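Local atomic coordinates of beta 1-3 glucanase (Clostridium beijerinckii NCIMB 8052, PDB entry 5H4E), a protein that probably hydrolyses beta-1,3-glucans, as a glucanase of glycoside hydrolase family 64. Residues 187-192 and 199-204; 122-127 and 134-139; 244-249 and 300-305. All coordinates share one frame; numbering follows the deposited sequence.

Contact 1 (187-192 and 199-204); sequences NAYKNS and SLVHSD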
ATOM      1  N   ASN A 187     -11.668  13.837 -11.454  1.00 23.27           N
ATOM      2  CA  ASN A 187     -13.031  14.304 -11.698  1.00 24.62           C
ATOM      3  C   ASN A 187     -14.064  13.204 -11.462  1.00 24.62           C
ATOM      4  O   ASN A 187     -15.083  13.433 -10.812  1.00 23.80           O
ATOM      5  CB  ASN A 187     -13.162  14.853 -13.116  1.00 22.78           C
ATOM      6  CG  ASN A 187     -12.368  16.138 -13.322  1.00 29.15           C
ATOM      7  OD1 ASN A 187     -12.145  16.907 -12.381  1.00 30.99           O
ATOM      8  ND2 ASN A 187     -11.948  16.381 -14.556  1.00 29.18           N
ATOM      9  N   ALA A 188     -13.795  12.015 -11.995  1.00 23.50           N
ATOM     10  CA  ALA A 188     -14.694  10.879 -11.802  1.00 20.58           C
ATOM     11  C   ALA A 188     -14.853  10.535 -10.336  1.00 24.80           C
ATOM     12  O   ALA A 188     -15.960  10.258  -9.889  1.00 22.16           O
ATOM     13  CB  ALA A 188     -14.205   9.670 -12.558  1.00 20.88           C
ATOM     14  N   TYR A 189     -13.751  10.545  -9.587  1.00 21.07           N
ATOM     15  CA  TYR A 189     -13.823  10.254  -8.153  1.00 20.84           C
ATOM     16  C   TYR A 189     -14.824  11.188  -7.466  1.00 23.55           C
ATOM     17  O   TYR A 189     -15.723  10.734  -6.758  1.00 21.64           O
ATOM     18  CB  TYR A 189     -12.434  10.374  -7.492  1.00 17.94           C
ATOM     19  CG  TYR A 189     -12.466  10.104  -5.994  1.00 18.52           C
ATOM     20  CD1 TYR A 189     -12.845  11.097  -5.094  1.00 17.15           C
ATOM     21  CD2 TYR A 189     -12.138   8.854  -5.482  1.00 16.03           C
ATOM     22  CE1 TYR A 189     -12.897  10.862  -3.744  1.00 17.68           C
ATOM     23  CE2 TYR A 189     -12.184   8.607  -4.116  1.00 16.85           C
ATOM     24  CZ  TYR A 189     -12.571   9.622  -3.255  1.00 20.18           C
ATOM     25  OH  TYR A 189     -12.629   9.397  -1.902  1.00 17.06           O
ATOM     26  N   LYS A 190     -14.652  12.490  -7.675  1.00 23.11           N
ATOM     27  CA  LYS A 190     -15.498  13.495  -7.027  1.00 23.47           C
ATOM     28  C   LYS A 190     -16.985  13.252  -7.329  1.00 25.61           C
ATOM     29  O   LYS A 190     -17.834  13.346  -6.441  1.00 26.13           O
ATOM     30  CB  LYS A 190     -15.069  14.903  -7.473  1.00 22.83           C
ATOM     31  CG  LYS A 190     -15.821  16.070  -6.812  1.00 33.98           C
ATOM     32  CD  LYS A 190     -15.708  16.088  -5.270  1.00 39.63           C
ATOM     33  CE  LYS A 190     -14.289  16.372  -4.758  1.00 30.18           C
ATOM     34  NZ  LYS A 190     -13.790  17.789  -4.978  1.00 35.94           N
ATOM     35  N   ASN A 191     -17.286  12.894  -8.573  1.00 25.78           N
ATOM     36  CA  ASN A 191     -18.663  12.632  -8.986  1.00 28.28           C
ATOM     37  C   ASN A 191     -19.226  11.294  -8.508  1.00 29.53           C
ATOM     38  O   ASN A 191     -20.438  11.132  -8.408  1.00 31.03           O
ATOM     39  CB  ASN A 191     -18.767  12.708 -10.511  1.00 29.97           C
ATOM     40  CG  ASN A 191     -18.655  14.133 -11.025  1.00 33.63           C
ATOM     41  OD1 ASN A 191     -19.319  15.034 -10.513  1.00 35.51           O
ATOM     42  ND2 ASN A 191     -17.806  14.346 -12.027  1.00 33.74           N
ATOM     43  N   SER A 192     -18.350  10.340  -8.210  1.00 23.32           N
ATOM     44  CA  SER A 192     -18.787   8.984  -7.868  1.00 23.36           C
ATOM     45  C   SER A 192     -19.088   8.743  -6.385  1.00 26.73           C
ATOM     46  O   SER A 192     -20.155   8.243  -6.048  1.00 24.84           O
ATOM     47  CB  SER A 192     -17.733   7.967  -8.338  1.00 27.53           C
ATOM     48  OG  SER A 192     -18.050   6.658  -7.891  1.00 26.72           O
ATOM     49  N   SER A 199     -14.417  14.926   0.056  1.00 22.06           N
ATOM     50  CA  SER A 199     -13.402  15.937   0.379  1.00 21.89           C
ATOM     51  C   SER A 199     -12.028  15.315   0.609  1.00 22.65           C
ATOM     52  O   SER A 199     -11.086  16.008   0.987  1.00 21.72           O
ATOM     53  CB  SER A 199     -13.813  16.763   1.604  1.00 24.76           C
ATOM     54  OG  SER A 199     -13.738  16.016   2.810  1.00 24.91           O
ATOM     55  N   LEU A 200     -11.908  14.013   0.371  1.00 18.74           N
ATOM     56  CA  LEU A 200     -10.592  13.376   0.372  1.00 19.65           C
ATOM     57  C   LEU A 200      -9.761  13.901  -0.790  1.00 18.81           C
ATOM     58  O   LEU A 200      -8.533  13.798  -0.783  1.00 17.70           O
ATOM     59  CB  LEU A 200     -10.722  11.849   0.285  1.00 16.20           C
ATOM     60  CG  LEU A 200     -11.319  11.206   1.538  1.00 17.67           C
ATOM     61  CD1 LEU A 200     -11.465   9.667   1.366  1.00 16.32           C
ATOM     62  CD2 LEU A 200     -10.506  11.556   2.789  1.00 15.64           C
ATOM     63  N   VAL A 201     -10.446  14.449  -1.794  1.00 19.02           N
ATOM     64  CA  VAL A 201      -9.800  15.026  -2.962  1.00 17.52           C
ATOM     65  C   VAL A 201      -9.122  16.348  -2.631  1.00 19.54           C
ATOM     66  O   VAL A 201      -9.778  17.285  -2.166  1.00 19.57           O
ATOM     67  CB  VAL A 201     -10.810  15.306  -4.092  1.00 21.42           C
ATOM     68  CG1 VAL A 201     -10.114  15.938  -5.293  1.00 21.39           C
ATOM     69  CG2 VAL A 201     -11.512  14.044  -4.492  1.00 21.60           C
ATOM     70  N   HIS A 202      -7.816  16.416  -2.874  1.00 19.27           N
ATOM     71  CA  HIS A 202      -7.095  17.683  -2.853  1.00 17.82           C
ATOM     72  C   HIS A 202      -6.553  17.893  -4.247  1.00 19.65           C
ATOM     73  O   HIS A 202      -6.659  17.001  -5.086  1.00 18.74           O
ATOM     74  CB  HIS A 202      -5.966  17.674  -1.807  1.00 18.61           C
ATOM     75  CG  HIS A 202      -6.461  17.608  -0.391  1.00 19.02           C
ATOM     76  ND1 HIS A 202      -6.152  18.561   0.557  1.00 17.94           N
ATOM     77  CD2 HIS A 202      -7.280  16.720   0.224  1.00 22.09           C
ATOM     78  CE1 HIS A 202      -6.738  18.251   1.701  1.00 20.30           C
ATOM     79  NE2 HIS A 202      -7.427  17.137   1.526  1.00 20.20           N
ATOM     80  N   SER A 203      -5.959  19.052  -4.508  1.00 18.80           N
ATOM     81  CA  SER A 203      -5.489  19.328  -5.855  1.00 21.39           C
ATOM     82  C   SER A 203      -4.285  18.444  -6.216  1.00 22.28           C
ATOM     83  O   SER A 203      -4.096  18.099  -7.384  1.00 22.23           O
ATOM     84  CB  SER A 203      -5.140  20.814  -6.010  1.00 21.80           C
ATOM     85  OG  SER A 203      -4.059  21.160  -5.170  1.00 20.57           O
ATOM     86  N   ASP A 204      -3.489  18.065  -5.218  1.00 18.87           N
ATOM     87  CA  ASP A 204      -2.271  17.294  -5.477  1.00 19.25           C
ATOM     88  C   ASP A 204      -2.468  15.776  -5.396  1.00 20.21           C
ATOM     89  O   ASP A 204      -1.812  15.027  -6.127  1.00 17.76           O
ATOM     90  CB  ASP A 204      -1.145  17.719  -4.515  1.00 20.35           C
ATOM     91  CG  ASP A 204      -1.500  17.512  -3.055  1.00 18.62           C
ATOM     92  OD1 ASP A 204      -2.700  17.533  -2.710  1.00 18.42           O
ATOM     93  OD2 ASP A 204      -0.566  17.336  -2.247  1.00 20.62           O
TER
HETATM   94  O   HOH W   1     -12.003  18.802  -2.996  1.00 27.69           O
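Tyr189 and Lys190, on the last turns of helix 182-192, meet Val201 where the loop after the short helix 195-198 folds back on helix 182-192. The case illustrates how one small branched residue can serve two very different neighbours. Val201 points toward the helix and presents CG2 obliquely to the tyrosine ring, 3.3 Å from Tyr189 CD1, while the two side chains run alongside each other, pointing in opposite senses. The same methyl group also meets the lysine chain, with Lys190 CE 3.6 Å from Val201 CG2. The first torsion of Lys190 is extended (chi1 -177°) and the next three are bent, a curl that brings CE to the valine. The ammonium group is carried on to a water, which accepts from Lys190 NZ at 2.9 Å and donates to Val201 O at 2.8 Å. At the far end of the ring, Tyr189 OH lies 3.5 Å from Leu200 CD1, a van der Waals touch between the hydroxyl oxygen and a methyl; the polar partner of this hydroxyl is Phe197 O, in the helix between the two segments. Phe336 of helix 332-339 meets the tyrosine ring edge-to-face, and Ile206 touches Tyr189, Leu200 and Val201 alike. The chemistry is therefore graded: a buried tyrosine against valine and leucine on the inside, and on the solvent-exposed side a lysine whose methylenes pack while its charge reaches the loop backbone. Direct contact is by van der Waals packing, and the polar link between the segments runs through the water.

Contact 2 (122-127 and 134-139); sequences PNLANT and IMFEWA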
ATOM      1  N   PRO A 122       7.668  10.337   3.250  1.00 27.95           N
ATOM      2  CA  PRO A 122       6.684  11.408   3.439  1.00 24.19           C
ATOM      3  C   PRO A 122       5.657  11.055   4.507  1.00 25.97           C
ATOM      4  O   PRO A 122       5.125   9.949   4.516  1.00 27.13           O
ATOM      5  CB  PRO A 122       6.016  11.524   2.064  1.00 24.93           C
ATOM      6  CG  PRO A 122       7.043  10.989   1.103  1.00 24.09           C
ATOM      7  CD  PRO A 122       7.771   9.906   1.843  1.00 25.92           C
ATOM      8  N   ASN A 123       5.405  11.982   5.418  1.00 22.11           N
ATOM      9  CA  ASN A 123       4.279  11.839   6.315  1.00 26.54           C
ATOM     10  C   ASN A 123       3.328  12.979   6.038  1.00 24.94           C
ATOM     11  O   ASN A 123       3.429  14.039   6.653  1.00 23.06           O
ATOM     12  CB  ASN A 123       4.710  11.843   7.779  1.00 27.22           C
ATOM     13  CG  ASN A 123       3.519  11.883   8.736  1.00 29.13           C
ATOM     14  OD1 ASN A 123       2.388  11.560   8.359  1.00 25.85           O
ATOM     15  ND2 ASN A 123       3.770  12.288   9.975  1.00 30.56           N
ATOM     16  N   LEU A 124       2.398  12.766   5.116  1.00 21.64           N
ATOM     17  CA  LEU A 124       1.558  13.868   4.656  1.00 24.61           C
ATOM     18  C   LEU A 124       0.453  14.220   5.649  1.00 24.88           C
ATOM     19  O   LEU A 124      -0.368  15.093   5.375  1.00 25.77           O
ATOM     20  CB  LEU A 124       0.951  13.537   3.294  1.00 23.41           C
ATOM     21  CG  LEU A 124       2.018  13.296   2.231  1.00 23.59           C
ATOM     22  CD1 LEU A 124       1.393  12.927   0.896  1.00 21.68           C
ATOM     23  CD2 LEU A 124       2.960  14.514   2.102  1.00 24.13           C
ATOM     24  N   ALA A 125       0.431  13.552   6.800  1.00 21.96           N
ATOM     25  CA  ALA A 125      -0.460  13.961   7.886  1.00 22.42           C
ATOM     26  C   ALA A 125       0.090  15.228   8.550  1.00 24.71           C
ATOM     27  O   ALA A 125      -0.650  15.983   9.195  1.00 22.71           O
ATOM     28  CB  ALA A 125      -0.622  12.840   8.907  1.00 21.79           C
ATOM     29  N   ASN A 126       1.391  15.456   8.385  1.00 22.58           N
ATOM     30  CA  ASN A 126       2.037  16.678   8.877  1.00 22.09           C
ATOM     31  C   ASN A 126       2.114  17.733   7.781  1.00 21.09           C
ATOM     32  O   ASN A 126       2.809  17.530   6.793  1.00 21.84           O
ATOM     33  CB  ASN A 126       3.447  16.357   9.406  1.00 21.15           C
ATOM     34  CG  ASN A 126       4.191  17.599   9.901  1.00 28.93           C
ATOM     35  OD1 ASN A 126       3.591  18.656  10.177  1.00 29.11           O
ATOM     36  ND2 ASN A 126       5.506  17.476  10.019  1.00 30.99           N
ATOM     37  N   THR A 127       1.421  18.863   7.941  1.00 20.64           N
ATOM     38  CA  THR A 127       1.410  19.867   6.874  1.00 20.42           C
ATOM     39  C   THR A 127       2.774  20.523   6.713  1.00 22.79           C
ATOM     40  O   THR A 127       3.054  21.133   5.677  1.00 24.61           O
ATOM     41  CB  THR A 127       0.342  20.980   7.098  1.00 24.12           C
ATOM     42  OG1 THR A 127       0.379  21.423   8.460  1.00 27.40           O
ATOM     43  CG2 THR A 127      -1.064  20.453   6.782  1.00 23.07           C
ATOM     44  N   ILE A 134       4.329  17.429  -3.425  1.00 18.54           N
ATOM     45  CA  ILE A 134       5.133  16.813  -4.487  1.00 18.22           C
ATOM     46  C   ILE A 134       4.396  15.636  -5.139  1.00 18.62           C
ATOM     47  O   ILE A 134       3.762  14.827  -4.448  1.00 20.95           O
ATOM     48  CB  ILE A 134       6.496  16.339  -3.966  1.00 18.75           C
ATOM     49  CG1 ILE A 134       7.272  17.508  -3.339  1.00 20.74           C
ATOM     50  CG2 ILE A 134       7.313  15.717  -5.085  1.00 17.59           C
ATOM     51  CD1 ILE A 134       8.589  17.090  -2.702  1.00 21.94           C
ATOM     52  N   MET A 135       4.440  15.574  -6.465  1.00 19.02           N
ATOM     53  CA  MET A 135       3.848  14.457  -7.204  1.00 16.56           C
ATOM     54  C   MET A 135       4.726  13.243  -7.027  1.00 15.44           C
ATOM     55  O   MET A 135       5.874  13.236  -7.475  1.00 18.13           O
ATOM     56  CB  MET A 135       3.702  14.785  -8.687  1.00 19.45           C
ATOM     57  CG  MET A 135       2.894  16.062  -8.988  1.00 21.49           C
ATOM     58  SD  MET A 135       1.145  15.969  -8.549  1.00 22.34           S
ATOM     59  CE  MET A 135       1.177  16.732  -6.939  1.00 22.28           C
ATOM     60  N   PHE A 136       4.213  12.225  -6.345  1.00 15.97           N
ATOM     61  CA  PHE A 136       4.978  10.983  -6.194  1.00 16.68           C
ATOM     62  C   PHE A 136       4.057   9.796  -5.965  1.00 18.83           C
ATOM     63  O   PHE A 136       2.925   9.953  -5.495  1.00 15.95           O
ATOM     64  CB  PHE A 136       5.978  11.092  -5.029  1.00 17.61           C
ATOM     65  CG  PHE A 136       5.336  11.066  -3.662  1.00 17.09           C
ATOM     66  CD1 PHE A 136       5.113   9.869  -3.003  1.00 17.74           C
ATOM     67  CD2 PHE A 136       4.968  12.250  -3.029  1.00 19.04           C
ATOM     68  CE1 PHE A 136       4.518   9.838  -1.754  1.00 20.15           C
ATOM     69  CE2 PHE A 136       4.378  12.229  -1.775  1.00 19.57           C
ATOM     70  CZ  PHE A 136       4.150  11.022  -1.136  1.00 19.47           C
ATOM     71  N   GLU A 137       4.559   8.616  -6.321  1.00 16.59           N
ATOM     72  CA  GLU A 137       3.974   7.334  -5.941  1.00 16.97           C
ATOM     73  C   GLU A 137       5.131   6.429  -5.527  1.00 17.86           C
ATOM     74  O   GLU A 137       6.301   6.805  -5.699  1.00 17.00           O
ATOM     75  CB  GLU A 137       3.184   6.704  -7.100  1.00 19.61           C
ATOM     76  CG  GLU A 137       2.072   7.579  -7.639  1.00 17.76           C
ATOM     77  CD  GLU A 137       0.810   7.561  -6.772  1.00 17.75           C
ATOM     78  OE1 GLU A 137       0.844   7.052  -5.625  1.00 18.16           O
ATOM     79  OE2 GLU A 137      -0.225   8.065  -7.248  1.00 17.15           O
ATOM     80  N   TRP A 138       4.829   5.259  -4.965  1.00 20.59           N
ATOM     81  CA  TRP A 138       5.858   4.225  -4.838  1.00 17.42           C
ATOM     82  C   TRP A 138       5.316   2.841  -5.213  1.00 16.49           C
ATOM     83  O   TRP A 138       4.128   2.554  -5.057  1.00 15.77           O
ATOM     84  CB  TRP A 138       6.474   4.206  -3.414  1.00 17.51           C
ATOM     85  CG  TRP A 138       5.582   3.699  -2.294  1.00 21.31           C
ATOM     86  CD1 TRP A 138       5.348   2.395  -1.961  1.00 20.13           C
ATOM     87  CD2 TRP A 138       4.860   4.487  -1.339  1.00 21.44           C
ATOM     88  NE1 TRP A 138       4.512   2.323  -0.877  1.00 18.03           N
ATOM     89  CE2 TRP A 138       4.191   3.592  -0.478  1.00 21.85           C
ATOM     90  CE3 TRP A 138       4.709   5.860  -1.134  1.00 25.30           C
ATOM     91  CZ2 TRP A 138       3.378   4.023   0.574  1.00 25.87           C
ATOM     92  CZ3 TRP A 138       3.895   6.289  -0.087  1.00 31.82           C
ATOM     93  CH2 TRP A 138       3.236   5.371   0.750  1.00 27.24           C
ATOM     94  N   ALA A 139       6.197   2.016  -5.770  1.00 15.06           N
ATOM     95  CA  ALA A 139       5.927   0.589  -5.950  1.00 15.14           C
ATOM     96  C   ALA A 139       6.458  -0.148  -4.730  1.00 14.72           C
ATOM     97  O   ALA A 139       7.515   0.214  -4.189  1.00 17.20           O
ATOM     98  CB  ALA A 139       6.585   0.074  -7.224  1.00 15.52           C
TER
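Phe136 receives Pro122 and Leu124 around the far end of its ring, an example of how a single aromatic residue near the beginning of a strand can gather a preceding loop. Pro122 offers two ring carbons, CB and CG, each 3.7 Å from Phe136 CZ. Leu124, two residues after Pro122, comes toward the ring from the direction opposite to that of the phenylalanine, its CD1 methyl 3.9 Å from Phe136 CZ; both residues meet the ring obliquely. The phenylalanine holds CG between its backbone N and carbonyl carbon (chi1 72°), a choice that swings the ring off the strand toward the loop. Its flank is braced within the strand: Trp138 CZ3 lies in the plane of the phenyl ring, 4.0 Å from Phe136 CE1, edge against edge. On the loop side, Leu124 sits within a type I beta turn from Asn123 to Asn126. The turn is closed by Asn126 N donating to Asn123 O at 3.0 Å, and Asn123 OD1 adds an Asx turn by accepting from Ala125 N at 3.2 Å, the donor standing well above the carbonyl plane. Farther out, Asn123 N is hydrogen-bonded to Asp129 OD2, while Arg205 touches both Leu124 and Phe136. The loop 122-127 follows strand 117-120, and its apolar residues rest against the first part of strand 136-144. That strand lies antiparallel to strand 95-101, from which Tyr98 reaches Pro122 and Ser100 meets Phe136, and it also pairs antiparallel with strand 147-151.

Contact 3 (244-249 and 300-305); sequences FTCDRG and KAQVCA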
ATOM      1  N   PHE A 244     -16.314 -19.315   7.478  1.00 29.34           N
ATOM      2  CA  PHE A 244     -15.737 -19.081   6.169  1.00 28.48           C
ATOM      3  C   PHE A 244     -14.593 -20.045   5.879  1.00 32.33           C
ATOM      4  O   PHE A 244     -13.990 -20.629   6.785  1.00 30.15           O
ATOM      5  CB  PHE A 244     -15.271 -17.625   6.038  1.00 29.09           C
ATOM      6  CG  PHE A 244     -14.013 -17.303   6.805  1.00 27.36           C
ATOM      7  CD1 PHE A 244     -14.078 -16.874   8.124  1.00 27.12           C
ATOM      8  CD2 PHE A 244     -12.769 -17.393   6.192  1.00 28.30           C
ATOM      9  CE1 PHE A 244     -12.916 -16.560   8.824  1.00 28.76           C
ATOM     10  CE2 PHE A 244     -11.607 -17.081   6.887  1.00 27.44           C
ATOM     11  CZ  PHE A 244     -11.683 -16.672   8.202  1.00 26.86           C
ATOM     12  N   THR A 245     -14.314 -20.210   4.594  1.00 28.82           N
ATOM     13  CA  THR A 245     -13.240 -21.070   4.149  1.00 30.28           C
ATOM     14  C   THR A 245     -12.308 -20.295   3.235  1.00 35.17           C
ATOM     15  O   THR A 245     -12.762 -19.583   2.344  1.00 32.46           O
ATOM     16  CB  THR A 245     -13.784 -22.299   3.412  1.00 32.25           C
ATOM     17  OG1 THR A 245     -14.716 -22.983   4.259  1.00 35.72           O
ATOM     18  CG2 THR A 245     -12.656 -23.248   3.035  1.00 35.50           C
ATOM     19  N   CYS A 246     -11.007 -20.410   3.487  1.00 33.06           N
ATOM     20  CA  CYS A 246      -9.993 -19.941   2.553  1.00 36.96           C
ATOM     21  C   CYS A 246      -9.005 -21.078   2.327  1.00 39.35           C
ATOM     22  O   CYS A 246      -9.302 -22.228   2.654  1.00 39.75           O
ATOM     23  CB  CYS A 246      -9.287 -18.681   3.072  1.00 34.63           C
ATOM     24  SG  CYS A 246      -8.542 -18.790   4.730  1.00 43.52           S
ATOM     25  N   ASP A 247      -7.837 -20.772   1.772  1.00 39.47           N
ATOM     26  CA  ASP A 247      -6.837 -21.807   1.513  1.00 43.76           C
ATOM     27  C   ASP A 247      -6.358 -22.494   2.796  1.00 42.10           C
ATOM     28  O   ASP A 247      -6.123 -23.703   2.801  1.00 45.34           O
ATOM     29  CB  ASP A 247      -5.639 -21.218   0.757  1.00 44.84           C
ATOM     30  CG  ASP A 247      -5.903 -21.072  -0.731  1.00 50.59           C
ATOM     31  OD1 ASP A 247      -7.077 -21.183  -1.144  1.00 55.21           O
ATOM     32  OD2 ASP A 247      -4.936 -20.840  -1.492  1.00 54.71           O
ATOM     33  N   ARG A 248      -6.235 -21.724   3.877  1.00 37.38           N
ATOM     34  CA  ARG A 248      -5.699 -22.225   5.145  1.00 37.74           C
ATOM     35  C   ARG A 248      -6.622 -23.216   5.851  1.00 42.40           C
ATOM     36  O   ARG A 248      -6.173 -24.001   6.698  1.00 38.52           O
ATOM     37  CB  ARG A 248      -5.408 -21.066   6.094  1.00 36.33           C
ATOM     38  CG  ARG A 248      -4.439 -20.056   5.555  1.00 38.16           C
ATOM     39  CD  ARG A 248      -4.081 -19.051   6.628  1.00 42.79           C
ATOM     40  NE  ARG A 248      -3.650 -19.684   7.874  1.00 36.13           N
ATOM     41  CZ  ARG A 248      -2.390 -19.990   8.160  1.00 37.90           C
ATOM     42  NH1 ARG A 248      -1.425 -19.718   7.289  1.00 40.73           N
ATOM     43  NH2 ARG A 248      -2.090 -20.562   9.318  1.00 35.32           N
ATOM     44  N   GLY A 249      -7.910 -23.164   5.518  1.00 39.86           N
ATOM     45  CA  GLY A 249      -8.884 -24.073   6.097  1.00 36.54           C
ATOM     46  C   GLY A 249     -10.199 -23.373   6.362  1.00 37.66           C
ATOM     47  O   GLY A 249     -10.424 -22.261   5.877  1.00 33.14           O
ATOM     48  N   LYS A 300      -7.828 -12.180  11.031  1.00 20.70           N
ATOM     49  CA  LYS A 300      -7.905 -10.719  11.138  1.00 20.44           C
ATOM     50  C   LYS A 300      -7.925 -10.056   9.754  1.00 20.04           C
ATOM     51  O   LYS A 300      -8.631  -9.068   9.541  1.00 18.79           O
ATOM     52  CB  LYS A 300      -6.734 -10.183  11.976  1.00 23.76           C
ATOM     53  CG  LYS A 300      -6.861 -10.524  13.459  1.00 24.13           C
ATOM     54  CD  LYS A 300      -5.623 -10.140  14.265  1.00 24.78           C
ATOM     55  CE  LYS A 300      -5.711 -10.740  15.658  1.00 26.70           C
ATOM     56  NZ  LYS A 300      -4.678 -10.185  16.590  1.00 26.18           N
ATOM     57  N   ALA A 301      -7.167 -10.619   8.816  1.00 21.72           N
ATOM     58  CA  ALA A 301      -7.115 -10.087   7.454  1.00 21.04           C
ATOM     59  C   ALA A 301      -8.484 -10.213   6.779  1.00 20.57           C
ATOM     60  O   ALA A 301      -8.981  -9.278   6.140  1.00 17.05           O
ATOM     61  CB  ALA A 301      -6.048 -10.811   6.641  1.00 22.07           C
ATOM     62  N   GLN A 302      -9.089 -11.383   6.925  1.00 19.83           N
ATOM     63  CA  GLN A 302     -10.385 -11.629   6.312  1.00 21.13           C
ATOM     64  C   GLN A 302     -11.460 -10.741   6.921  1.00 19.65           C
ATOM     65  O   GLN A 302     -12.291 -10.190   6.204  1.00 19.35           O
ATOM     66  CB  GLN A 302     -10.759 -13.090   6.464  1.00 20.02           C
ATOM     67  CG  GLN A 302      -9.858 -14.005   5.690  1.00 21.04           C
ATOM     68  CD  GLN A 302     -10.370 -14.250   4.289  1.00 27.60           C
ATOM     69  OE1 GLN A 302     -11.442 -13.761   3.917  1.00 28.77           O
ATOM     70  NE2 GLN A 302      -9.626 -15.034   3.509  1.00 26.68           N
ATOM     71  N   VAL A 303     -11.443 -10.604   8.242  1.00 19.44           N
ATOM     72  CA  VAL A 303     -12.470  -9.823   8.929  1.00 21.05           C
ATOM     73  C   VAL A 303     -12.315  -8.338   8.588  1.00 18.50           C
ATOM     74  O   VAL A 303     -13.285  -7.649   8.265  1.00 17.56           O
ATOM     75  CB  VAL A 303     -12.410 -10.059  10.459  1.00 23.31           C
ATOM     76  CG1 VAL A 303     -13.268  -9.057  11.200  1.00 18.67           C
ATOM     77  CG2 VAL A 303     -12.856 -11.509  10.783  1.00 21.50           C
ATOM     78  N   CYS A 304     -11.087  -7.843   8.609  1.00 17.47           N
ATOM     79  CA  CYS A 304     -10.866  -6.452   8.233  1.00 17.76           C
ATOM     80  C   CYS A 304     -11.347  -6.170   6.801  1.00 16.43           C
ATOM     81  O   CYS A 304     -12.069  -5.199   6.549  1.00 15.08           O
ATOM     82  CB  CYS A 304      -9.384  -6.097   8.368  1.00 20.46           C
ATOM     83  SG  CYS A 304      -9.018  -4.376   7.991  1.00 21.91           S
ATOM     84  N   ALA A 305     -10.943  -7.024   5.869  1.00 17.08           N
ATOM     85  CA  ALA A 305     -11.340  -6.862   4.473  1.00 16.81           C
ATOM     86  C   ALA A 305     -12.857  -6.929   4.344  1.00 16.16           C
ATOM     87  O   ALA A 305     -13.446  -6.181   3.566  1.00 14.47           O
ATOM     88  CB  ALA A 305     -10.681  -7.921   3.596  1.00 16.99           C
TER
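Gln302, reaching out from helix 294-309, lays its methylenes and then its amide across Phe244 and Cys246 of strand 242-246, a worked example of a long polar side chain that packs through both its methylenes and its amide. The glutamine and phenylalanine approach at a slant, ring and amide planes 34° apart, so the pair is neither a parallel stack nor a perpendicular one. Gln302 CG comes nearest to the ring, 3.7 Å from Phe244 CE2, and meets it obliquely; Gln302 CD follows at 4.0 Å from the same Phe244 CE2. A bend at the second torsion of the glutamine (chi2 -90°) turns the amide away from the helix and along the strand, which delivers its nitrogen to the next inward-pointing residue. There Gln302 NE2 lies 3.7 Å from Cys246 CB and 4.1 Å from Cys246 SG. The cysteine and phenylalanine, two positions apart, both point toward the helix, whereas Thr245 between them points away, the usual alternation of a strand. Just beyond Cys246 the chain reverses in a tight hairpin, with Cys246 N donating to Gly249 O at 3.1 Å and Gly249 N returning a weak bond to Cys246 O. Arg248 in this hairpin forms a salt bridge with Asp295 at the beginning of the same helix, a second tie between the two elements. Trp318 touches both Phe244 and Gln302, and Tyr251 of the adjacent strand meets the phenylalanine ring. Between the two segments, then, the amide takes part through van der Waals contact with carbon and sulfur and not through hydrogen bonding; the contact between helix and strand is packing of this kind, with the Arg248-Asp295 salt bridge beside it.

How the contacts relate
From the N terminus, contact 2 comes first, folding loop 122-127 against strand 136-144 of a large antiparallel sheet. Contact 1 follows with an equally short closure, joining helix 182-192 to the loop before strand 206-207. Contact 3 comes last and spans much more chain, closing 50 intervening residues between the edge strand 242-246 of the four-stranded sheet and helix 294-309. The three run in series, with neither nesting nor crossing. Contacts 1 and 2 touch where Asp204 CB packs 3.5 Å from Met135 CE, linking the sheet region to the helical one; contact 3 stands apart, its centre about 31 Å from that of contact 2.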